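Local coordinates for protein thiamine-monophosphate kinase (Aquifex aeolicus, PDB 1VQV) that catalyses the ATP-dependent phosphorylation of thiamine monophosphate to thiamine diphosphate, the active form of vitamin B1, at residues G103-R106 with A107-Y111; E173-P176 with F177-A180; R272-P275 with F276-M279. One frame throughout, in Å; residues are numbered along the deposited sequence.

Contact 1. Residues G103-R106 with A107-Y111; sequences GVKR and ACEFY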
loop_
_atom_site.group_PDB
_atom_site.type_symbol
_atom_site.label_atom_id
_atom_site.label_comp_id
_atom_site.label_asym_id
_atom_site.label_seq_id
_atom_site.Cartn_x
_atom_site.Cartn_y
_atom_site.Cartn_z
ATOM N N GLY B 103 12.428 -14.526 -0.119
ATOM C CA GLY B 103 13.219 -13.372 -0.488
ATOM C C GLY B 103 12.852 -12.149 0.336
ATOM O O GLY B 103 13.708 -11.326 0.645
ATOM N N VAL B 104 11.575 -12.031 0.691
ATOM C CA VAL B 104 11.094 -10.912 1.489
ATOM C C VAL B 104 11.665 -11.030 2.893
ATOM O O VAL B 104 12.136 -10.051 3.459
ATOM C CB VAL B 104 9.527 -10.897 1.555
ATOM C CG1 VAL B 104 9.038 -10.075 2.738
ATOM C CG2 VAL B 104 8.953 -10.315 0.276
ATOM N N LYS B 105 11.627 -12.237 3.448
ATOM C CA LYS B 105 12.135 -12.468 4.794
ATOM C C LYS B 105 13.615 -12.092 4.866
ATOM O O LYS B 105 14.074 -11.480 5.831
ATOM C CB LYS B 105 11.964 -13.942 5.181
ATOM C CG LYS B 105 12.259 -14.238 6.641
ATOM C CD LYS B 105 12.626 -15.702 6.841
ATOM C CE LYS B 105 12.960 -16.016 8.301
ATOM N NZ LYS B 105 13.552 -17.387 8.459
ATOM N N ARG B 106 14.354 -12.474 3.829
ATOM C CA ARG B 106 15.780 -12.206 3.744
ATOM C C ARG B 106 16.082 -10.709 3.658
ATOM O O ARG B 106 17.082 -10.249 4.195
ATOM C CB ARG B 106 16.376 -12.940 2.533
ATOM C CG ARG B 106 16.491 -14.451 2.712
ATOM C CD ARG B 106 16.949 -15.127 1.430
ATOM N NE ARG B 106 17.147 -16.563 1.611
ATOM C CZ ARG B 106 17.309 -17.436 0.618
ATOM N NH1 ARG B 106 17.299 -17.022 -0.642
ATOM N NH2 ARG B 106 17.470 -18.729 0.892
ATOM N N ALA B 107 15.219 -9.953 2.985
ATOM C CA ALA B 107 15.419 -8.517 2.852
ATOM C C ALA B 107 15.150 -7.820 4.181
ATOM O O ALA B 107 15.855 -6.873 4.563
ATOM C CB ALA B 107 14.511 -7.968 1.776
ATOM N N CYS B 108 14.123 -8.298 4.880
ATOM C CA CYS B 108 13.748 -7.741 6.166
ATOM C C CYS B 108 14.837 -8.049 7.189
ATOM O O CYS B 108 15.216 -7.177 7.974
ATOM C CB CYS B 108 12.408 -8.318 6.627
ATOM S SG CYS B 108 10.972 -7.742 5.694
ATOM N N GLU B 109 15.350 -9.282 7.173
ATOM C CA GLU B 109 16.407 -9.666 8.101
ATOM C C GLU B 109 17.599 -8.758 7.888
ATOM O O GLU B 109 18.232 -8.301 8.839
ATOM C CB GLU B 109 16.848 -11.107 7.870
ATOM C CG GLU B 109 15.739 -12.103 8.077
ATOM C CD GLU B 109 16.173 -13.544 7.851
ATOM O OE1 GLU B 109 16.965 -13.803 6.908
ATOM O OE2 GLU B 109 15.697 -14.418 8.614
ATOM N N PHE B 110 17.890 -8.488 6.625
ATOM C CA PHE B 110 19.012 -7.651 6.270
ATOM C C PHE B 110 18.848 -6.203 6.699
ATOM O O PHE B 110 19.660 -5.689 7.462
ATOM C CB PHE B 110 19.241 -7.697 4.756
ATOM C CG PHE B 110 20.514 -7.037 4.329
ATOM C CD1 PHE B 110 21.737 -7.657 4.564
ATOM C CD2 PHE B 110 20.502 -5.774 3.754
ATOM C CE1 PHE B 110 22.922 -7.031 4.240
ATOM C CE2 PHE B 110 21.688 -5.137 3.426
ATOM C CZ PHE B 110 22.900 -5.767 3.671
ATOM N N TYR B 111 17.805 -5.550 6.191
ATOM C CA TYR B 111 17.535 -4.149 6.499
ATOM C C TYR B 111 17.020 -3.887 7.905
ATOM O O TYR B 111 16.997 -2.747 8.360
ATOM C CB TYR B 111 16.556 -3.586 5.485
ATOM C CG TYR B 111 17.035 -3.728 4.066
ATOM C CD1 TYR B 111 18.256 -3.190 3.667
ATOM C CD2 TYR B 111 16.261 -4.390 3.112
ATOM C CE1 TYR B 111 18.687 -3.305 2.362
ATOM C CE2 TYR B 111 16.687 -4.505 1.800
ATOM C CZ TYR B 111 17.901 -3.961 1.430
ATOM O OH TYR B 111 18.322 -4.060 0.119
#
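K105 and E109 meet one turn apart on helix 94-111, the helical link of a beta-alpha-beta unit that runs from strand 77-88 to strand 114-122 in the PurM-like N-terminal part of this kinase. The pair is a worked example of i to i+4 charge pairing on a helix surface. With CG turned away from the backbone N (chi1 -171°), the extended K105 chain reaches the E109 carboxylate, which it crosses obliquely. NZ of K105 stands 3.7 Å from OE2 of E109, a long salt bridge. R106 offers E109 a second positive charge, but here the charged atoms do not meet: NE of R106 is 6.0 Å from OE1 of E109, and any attraction between them is probably weak. The extended R106 instead comes close to a bound phosphate ion, probably from the crystallisation liquor, and also touches W62 of helix 57-73.

The inner side is apolar. CG1 of V104 is 4.2 Å from SG of C108, and A107 packs on W62 and I65. At the dimer interface, V104 and K105 reach L19 and T18 of the second subunit. Beneath these side chains the backbone keeps its alpha-helical bonding, with N of F110 held 3.1 Å from O of R106.

Contact 2. Residues E173-P176 with F177-A180; sequences EYEP and FELA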
loop_
_atom_site.group_PDB
_atom_site.type_symbol
_atom_site.label_atom_id
_atom_site.label_comp_id
_atom_site.label_asym_id
_atom_site.label_seq_id
_atom_site.Cartn_x
_atom_site.Cartn_y
_atom_site.Cartn_z
ATOM N N GLU B 173 22.227 -18.751 -20.752
ATOM C CA GLU B 173 23.188 -18.490 -19.698
ATOM C C GLU B 173 23.869 -17.164 -20.016
ATOM O O GLU B 173 23.697 -16.620 -21.105
ATOM C CB GLU B 173 24.224 -19.614 -19.637
ATOM C CG GLU B 173 25.142 -19.486 -18.454
ATOM C CD GLU B 173 24.382 -19.510 -17.149
ATOM O OE1 GLU B 173 23.999 -20.623 -16.717
ATOM O OE2 GLU B 173 24.159 -18.415 -16.569
ATOM N N TYR B 174 24.636 -16.629 -19.075
ATOM C CA TYR B 174 25.312 -15.355 -19.320
ATOM C C TYR B 174 26.729 -15.406 -18.771
ATOM O O TYR B 174 27.050 -16.272 -17.957
ATOM C CB TYR B 174 24.547 -14.182 -18.659
ATOM C CG TYR B 174 23.113 -13.927 -19.148
ATOM C CD1 TYR B 174 22.025 -14.608 -18.591
ATOM C CD2 TYR B 174 22.849 -12.997 -20.156
ATOM C CE1 TYR B 174 20.714 -14.373 -19.024
ATOM C CE2 TYR B 174 21.537 -12.759 -20.594
ATOM C CZ TYR B 174 20.479 -13.455 -20.023
ATOM O OH TYR B 174 19.193 -13.251 -20.476
ATOM N N GLU B 175 27.583 -14.500 -19.236
ATOM C CA GLU B 175 28.950 -14.449 -18.736
ATOM C C GLU B 175 28.776 -13.827 -17.357
ATOM O O GLU B 175 27.732 -13.249 -17.068
ATOM C CB GLU B 175 29.850 -13.553 -19.607
ATOM C CG GLU B 175 29.924 -13.938 -21.102
ATOM C CD GLU B 175 30.554 -15.322 -21.372
ATOM O OE1 GLU B 175 31.719 -15.562 -20.951
ATOM O OE2 GLU B 175 29.876 -16.168 -22.018
ATOM N N PRO B 176 29.791 -13.979 -16.527
ATOM C CA PRO B 176 29.735 -13.411 -15.172
ATOM C C PRO B 176 29.549 -11.890 -15.183
ATOM O O PRO B 176 28.692 -11.371 -14.500
ATOM C CB PRO B 176 31.100 -13.797 -14.570
ATOM C CG PRO B 176 31.569 -14.921 -15.418
ATOM C CD PRO B 176 31.193 -14.567 -16.821
ATOM N N PHE B 177 30.361 -11.221 -15.998
ATOM C CA PHE B 177 30.245 -9.778 -16.037
ATOM C C PHE B 177 28.816 -9.409 -16.370
ATOM O O PHE B 177 28.319 -8.384 -15.916
ATOM C CB PHE B 177 31.253 -9.174 -17.023
ATOM C CG PHE B 177 30.738 -8.998 -18.418
ATOM C CD1 PHE B 177 29.910 -7.927 -18.739
ATOM C CD2 PHE B 177 31.157 -9.853 -19.436
ATOM C CE1 PHE B 177 29.513 -7.702 -20.056
ATOM C CE2 PHE B 177 30.769 -9.640 -20.752
ATOM C CZ PHE B 177 29.947 -8.559 -21.067
ATOM N N GLU B 178 28.140 -10.270 -17.122
ATOM C CA GLU B 178 26.760 -10.017 -17.488
ATOM C C GLU B 178 25.837 -10.366 -16.332
ATOM O O GLU B 178 24.817 -9.708 -16.124
ATOM C CB GLU B 178 26.407 -10.807 -18.748
ATOM C CG GLU B 178 27.222 -10.339 -19.946
ATOM C CD GLU B 178 27.050 -11.201 -21.184
ATOM O OE1 GLU B 178 27.220 -12.433 -21.090
ATOM O OE2 GLU B 178 26.762 -10.639 -22.259
ATOM N N LEU B 179 26.205 -11.383 -15.560
ATOM C CA LEU B 179 25.392 -11.784 -14.419
ATOM C C LEU B 179 25.350 -10.700 -13.343
ATOM O O LEU B 179 24.279 -10.353 -12.854
ATOM C CB LEU B 179 25.905 -13.097 -13.820
ATOM C CG LEU B 179 25.584 -14.380 -14.599
ATOM C CD1 LEU B 179 26.055 -15.577 -13.795
ATOM C CD2 LEU B 179 24.075 -14.480 -14.870
ATOM N N ALA B 180 26.514 -10.168 -12.986
ATOM C CA ALA B 180 26.607 -9.122 -11.975
ATOM C C ALA B 180 25.711 -7.948 -12.343
ATOM O O ALA B 180 25.189 -7.257 -11.466
ATOM C CB ALA B 180 28.044 -8.656 -11.839
#
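E178 reaches back along the chain to E175, the N-cap residue of helix 176-186, and accepts its backbone N-H. This is one half of a capping box: the carboxylate at N3 bonds the N-cap amide. OE1 of E178 receives N of E175 at 2.8 Å, on its anti lone pair and nearly straight, with an N-H...O angle of 163°. The side chain gets there by setting CG beside its own backbone N (chi1 -64°) and then extending, which carries the carboxylate back past the start of the helix. The helical backbone bonds begin here, with N of L179 2.8 Å from O of E175 and N of A180 2.9 Å from O of P176.

The tight part lies around E178, the buried residue of the group. Its CG sits 3.4 Å above the plane of the F177 ring, over the ring centre, and that ring in turn packs on E239, M242 and Y243 of helix 238-246. On the Y174 side of E178, CB of Y174 touches CD2 of L179 at 3.8 Å, and the tyrosine hydroxyl bonds O of L166.

The solvent side is looser. P176 begins the helix from an exposed position. The side chains of E175 and E178 run side by side in the same direction, their carboxylate planes 54° apart, and with OE2 of E175 4.7 Å from OE1 of E178 the like charges probably repel mildly. Against this, E178 has an amide on OE1, the hydroxyl of Y247 and a weak, long ion pair with NZ of K246 on OE2, and the helix start nearby; together these probably stabilise its buried carboxylate as the anion.

Contact 3. Residues R272-P275 with F276-M279; sequences RWNP and FLDM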
loop_
_atom_site.group_PDB
_atom_site.type_symbol
_atom_site.label_atom_id
_atom_site.label_comp_id
_atom_site.label_asym_id
_atom_site.label_seq_id
_atom_site.Cartn_x
_atom_site.Cartn_y
_atom_site.Cartn_z
ATOM N N ARG B 272 33.290 17.028 3.544
ATOM C CA ARG B 272 32.695 15.881 4.233
ATOM C C ARG B 272 32.644 14.485 3.582
ATOM O O ARG B 272 31.635 13.782 3.715
ATOM C CB ARG B 272 31.288 16.258 4.708
ATOM C CG ARG B 272 31.278 16.996 6.015
ATOM C CD ARG B 272 31.019 18.495 5.876
ATOM N NE ARG B 272 30.735 19.060 7.195
ATOM C CZ ARG B 272 29.740 19.907 7.471
ATOM N NH1 ARG B 272 28.917 20.316 6.501
ATOM N NH2 ARG B 272 29.544 20.314 8.732
ATOM N N TRP B 273 33.705 14.059 2.898
ATOM C CA TRP B 273 33.670 12.715 2.315
ATOM C C TRP B 273 34.031 11.675 3.375
ATOM O O TRP B 273 34.907 11.901 4.214
ATOM C CB TRP B 273 34.602 12.576 1.088
ATOM C CG TRP B 273 36.038 13.047 1.242
ATOM C CD1 TRP B 273 36.526 14.291 0.961
ATOM C CD2 TRP B 273 37.165 12.261 1.667
ATOM N NE1 TRP B 273 37.885 14.334 1.184
ATOM C CE2 TRP B 273 38.303 13.111 1.622
ATOM C CE3 TRP B 273 37.319 10.934 2.090
ATOM C CZ2 TRP B 273 39.589 12.663 1.975
ATOM C CZ3 TRP B 273 38.596 10.490 2.441
ATOM C CH2 TRP B 273 39.715 11.361 2.387
ATOM N N ASN B 274 33.340 10.539 3.334
ATOM C CA ASN B 274 33.562 9.458 4.287
ATOM C C ASN B 274 34.744 8.568 3.886
ATOM O O ASN B 274 34.952 8.293 2.707
ATOM C CB ASN B 274 32.284 8.616 4.413
ATOM C CG ASN B 274 32.292 7.721 5.630
ATOM O OD1 ASN B 274 32.728 6.573 5.578
ATOM N ND2 ASN B 274 31.820 8.251 6.747
ATOM N N PRO B 275 35.529 8.100 4.873
ATOM C CA PRO B 275 36.696 7.241 4.654
ATOM C C PRO B 275 36.339 5.791 4.323
ATOM O O PRO B 275 37.223 4.987 4.019
ATOM C CB PRO B 275 37.417 7.323 5.988
ATOM C CG PRO B 275 36.268 7.308 6.939
ATOM C CD PRO B 275 35.340 8.334 6.318
ATOM N N PHE B 276 35.049 5.463 4.395
ATOM C CA PHE B 276 34.588 4.099 4.157
ATOM C C PHE B 276 33.582 3.883 3.033
ATOM O O PHE B 276 33.442 2.764 2.562
ATOM C CB PHE B 276 33.989 3.521 5.440
ATOM C CG PHE B 276 34.922 3.531 6.610
ATOM C CD1 PHE B 276 34.620 4.278 7.745
ATOM C CD2 PHE B 276 36.092 2.781 6.589
ATOM C CE1 PHE B 276 35.464 4.279 8.837
ATOM C CE2 PHE B 276 36.950 2.775 7.684
ATOM C CZ PHE B 276 36.631 3.529 8.815
ATOM N N LEU B 277 32.883 4.931 2.605
ATOM C CA LEU B 277 31.877 4.803 1.547
ATOM C C LEU B 277 32.395 5.108 0.143
ATOM O O LEU B 277 33.138 6.073 -0.053
ATOM C CB LEU B 277 30.687 5.715 1.850
ATOM C CG LEU B 277 30.035 5.541 3.222
ATOM C CD1 LEU B 277 28.933 6.572 3.403
ATOM C CD2 LEU B 277 29.481 4.132 3.342
ATOM N N ASP B 278 31.971 4.287 -0.825
ATOM C CA ASP B 278 32.362 4.419 -2.239
ATOM C C ASP B 278 31.728 5.615 -2.936
ATOM O O ASP B 278 31.315 5.567 -4.099
ATOM C CB ASP B 278 32.044 3.132 -3.017
ATOM C CG ASP B 278 30.550 2.843 -3.125
ATOM O OD1 ASP B 278 30.203 1.665 -3.278
ATOM O OD2 ASP B 278 29.721 3.766 -3.078
HETATM N N MSE B 279 31.686 6.697 -2.182
HETATM C CA MSE B 279 31.151 7.989 -2.592
HETATM C C MSE B 279 31.958 8.563 -3.779
HETATM O O MSE B 279 33.175 8.411 -3.832
HETATM C CB MSE B 279 31.269 8.895 -1.375
HETATM C CG MSE B 279 30.458 10.130 -1.350
HETATM SE SE MSE B 279 30.807 10.913 0.377
HETATM C CE MSE B 279 30.626 9.347 1.533
#
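OD1 of N274 accepts N of F276 at 2.8 Å, the donor tilted 31° from the amide carbonyl plane, which closes an Asx turn with P275 at the middle position. The same oxygen takes a second, weak bond from N of L277 at 3.4 Å. With CG anti to the backbone N (chi1 -164°), the amide is swung forward to meet both donors. P275 adds a CH-pi contact: its CG lies over one face of the F276 ring, 3.9 Å from the centroid and offset toward the rim. On the other branch of the loop, the selenomethionine M279 bends at chi3 and brings CE to 3.4 Å from CB of N274.

Farther out, L277 and M279 rest on H197 of helix 195-201 and on Y194. A leucine in place of N274 would remove OD1, and the N-H groups of F276 and L277 would probably lose their shared acceptor, freeing the turn to shift. The chemistry is consistent with a bend held largely by one neutral carbonyl oxygen, and probably stiffened by the proline ring, just before strand 280-286.

All three are local contacts, yet they belong to different elements. Contact 1 is partly buried, within helix 94-111 of the N-terminal part and against the second subunit; contacts 2 and 3 are surface contacts, away from the annotated sites, and touch no other chain of the assembly. The chemistry follows the place: along the last turns of a helix, side chains pair by charge beside the helical backbone bonds; at a helix start, a carboxylate serves a backbone amide; in a loop without regular structure, a neutral side-chain carbonyl takes that role. None touches another: the centres of contacts 1 and 2 lie about 24 Å apart, those of contacts 2 and 3 about 29 Å.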